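Long-range contact in phage-like element PBSX protein XepA (Bacillus subtilis, PDB 6IA5), which is of unknown function, does not seem to be involved in host cell lysis, and assembles into a pentamer: residues Gln224-Ile228 and Phe256-Glu262. Sequence-based numbering, arbitrary orientation.
Sequences QKLPI and FKEIIME
Two strands of one β-sheet meet here almost at right angles: the runs K225–I228 and F256–E262 point 98° apart, and their nearest CA atoms, those of K225 and I260, stay 8.2 Å apart. Side chains alone close that gap, illustrating how strands that share a neighbour in a curled sheet can still touch. Both backbones are extended except at K257 (phi/psi -93/-40), which with E258 faces K219 in a classic β bulge. I228 (chi1 p, chi2 t) makes the main apolar contacts, its CG2 3.3 Å from CZ of F256 (chi1 m), its CD1 4.0 Å from CD1 of I259 and 4.5 Å from CE of M261. L226 meets the F256 ring at its edge, CD1 to CE1 4.4 Å. K225 starts sideways, but its long chain (chi1–chi4 m, t, m, m) brings CD 4.1 Å from CD1 of I260 and CE 3.7 Å from OE1 of E262; the ammonium forms a salt bridge with E189 and a cation-pi contact with W217, whose NE1 hydrogen-bonds E262 OE1. Strand 211-219 pairs antiparallel with both strands, F251 of strand 247-252 packs on I228 and M261, and L202 of a neighbouring subunit packs on F256.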
loop_
_atom_site.group_PDB
_atom_site.type_symbol
_atom_site.label_atom_id
_atom_site.label_comp_id
_atom_site.label_asym_id
_atom_site.label_seq_id
_atom_site.Cartn_x
_atom_site.Cartn_y
_atom_site.Cartn_z
ATOM N N GLN E 224 19.150 34.592 20.754
ATOM C CA GLN E 224 19.134 35.204 22.075
ATOM C C GLN E 224 18.133 34.477 22.980
ATOM O O GLN E 224 17.067 34.055 22.539
ATOM C CB GLN E 224 18.752 36.678 21.987
ATOM C CG GLN E 224 19.789 37.524 21.245
ATOM C CD GLN E 224 21.123 37.539 21.954
ATOM O OE1 GLN E 224 21.233 38.002 23.084
ATOM N NE2 GLN E 224 22.148 37.008 21.309
ATOM N N LYS E 225 18.491 34.354 24.260
ATOM C CA LYS E 225 17.631 33.773 25.273
ATOM C C LYS E 225 16.468 34.721 25.546
ATOM O O LYS E 225 16.657 35.930 25.697
ATOM C CB LYS E 225 18.425 33.471 26.550
ATOM C CG LYS E 225 19.405 32.310 26.413
ATOM C CD LYS E 225 19.899 31.768 27.736
ATOM C CE LYS E 225 20.502 32.799 28.670
ATOM N NZ LYS E 225 21.679 33.447 28.066
ATOM N N LEU E 226 15.260 34.141 25.587
ATOM C CA LEU E 226 14.021 34.848 25.867
ATOM C C LEU E 226 13.373 34.202 27.089
ATOM O O LEU E 226 13.276 32.973 27.158
ATOM C CB LEU E 226 13.092 34.700 24.657
ATOM C CG LEU E 226 13.609 35.346 23.374
ATOM C CD1 LEU E 226 13.116 34.588 22.145
ATOM C CD2 LEU E 226 13.189 36.807 23.323
ATOM N N PRO E 227 12.888 35.001 28.062
ATOM C CA PRO E 227 12.256 34.437 29.257
ATOM C C PRO E 227 10.927 33.798 28.868
ATOM O O PRO E 227 10.179 34.350 28.071
ATOM C CB PRO E 227 12.019 35.641 30.183
ATOM C CG PRO E 227 12.743 36.812 29.521
ATOM C CD PRO E 227 12.893 36.471 28.052
ATOM N N ILE E 228 10.650 32.625 29.441
ATOM C CA ILE E 228 9.372 31.944 29.249
ATOM C C ILE E 228 8.765 31.640 30.616
ATOM O O ILE E 228 9.474 31.632 31.623
ATOM C CB ILE E 228 9.563 30.669 28.402
ATOM C CG1 ILE E 228 10.501 29.675 29.100
ATOM C CG2 ILE E 228 10.103 31.065 27.030
ATOM C CD1 ILE E 228 10.621 28.344 28.426
ATOM N N PHE E 256 9.290 27.564 19.728
ATOM C CA PHE E 256 10.672 27.787 20.140
ATOM C C PHE E 256 11.599 26.798 19.432
ATOM O O PHE E 256 11.168 25.716 19.055
ATOM C CB PHE E 256 10.832 27.661 21.664
ATOM C CG PHE E 256 10.332 28.856 22.428
ATOM C CD1 PHE E 256 11.099 30.011 22.525
ATOM C CD2 PHE E 256 9.071 28.848 23.006
ATOM C CE1 PHE E 256 10.630 31.120 23.213
ATOM C CE2 PHE E 256 8.590 29.975 23.660
ATOM C CZ PHE E 256 9.375 31.103 23.780
ATOM N N LYS E 257 12.878 27.163 19.324
ATOM C CA LYS E 257 13.883 26.277 18.763
ATOM C C LYS E 257 14.553 25.484 19.884
ATOM O O LYS E 257 14.820 24.298 19.728
ATOM C CB LYS E 257 14.922 27.086 17.970
ATOM C CG LYS E 257 14.410 27.811 16.734
ATOM C CD LYS E 257 14.469 26.959 15.473
ATOM C CE LYS E 257 14.755 27.715 14.193
ATOM N NZ LYS E 257 14.194 29.081 14.269
ATOM N N GLU E 258 14.823 26.142 21.017
ATOM C CA GLU E 258 15.485 25.474 22.125
ATOM C C GLU E 258 14.923 25.971 23.451
ATOM O O GLU E 258 14.444 27.106 23.537
ATOM C CB GLU E 258 16.982 25.789 22.144
ATOM C CG GLU E 258 17.694 25.346 20.887
ATOM C CD GLU E 258 19.179 25.635 20.907
ATOM O OE1 GLU E 258 19.562 26.810 20.756
ATOM O OE2 GLU E 258 19.939 24.684 21.106
ATOM N N ILE E 259 15.060 25.129 24.480
ATOM C CA ILE E 259 14.659 25.492 25.834
ATOM C C ILE E 259 15.866 25.306 26.747
ATOM O O ILE E 259 16.551 24.284 26.690
ATOM C CB ILE E 259 13.445 24.650 26.303
ATOM C CG1 ILE E 259 12.222 24.809 25.389
ATOM C CG2 ILE E 259 13.122 24.939 27.769
ATOM C CD1 ILE E 259 11.702 26.224 25.267
ATOM N N ILE E 260 16.120 26.310 27.579
ATOM C CA ILE E 260 17.243 26.260 28.499
ATOM C C ILE E 260 16.699 26.519 29.905
ATOM O O ILE E 260 15.902 27.440 30.116
ATOM C CB ILE E 260 18.298 27.304 28.088
ATOM C CG1 ILE E 260 18.960 26.924 26.756
ATOM C CG2 ILE E 260 19.324 27.483 29.187
ATOM C CD1 ILE E 260 19.770 28.037 26.119
ATOM N N MET E 261 17.143 25.690 30.854
ATOM C CA MET E 261 16.811 25.861 32.257
ATOM C C MET E 261 18.099 26.203 32.990
ATOM O O MET E 261 18.846 25.306 33.374
ATOM C CB MET E 261 16.243 24.548 32.805
ATOM C CG MET E 261 14.941 24.140 32.105
ATOM S SD MET E 261 13.605 25.147 32.783
ATOM C CE MET E 261 12.734 25.624 31.284
ATOM N N GLU E 262 18.354 27.501 33.174
ATOM C CA GLU E 262 19.649 27.956 33.643
ATOM C C GLU E 262 19.670 27.978 35.170
ATOM O O GLU E 262 18.790 28.565 35.815
ATOM C CB GLU E 262 19.948 29.347 33.072
ATOM C CG GLU E 262 21.133 30.039 33.719
ATOM C CD GLU E 262 21.525 31.371 33.088
ATOM O OE1 GLU E 262 20.737 31.924 32.303
ATOM O OE2 GLU E 262 22.632 31.848 33.346
#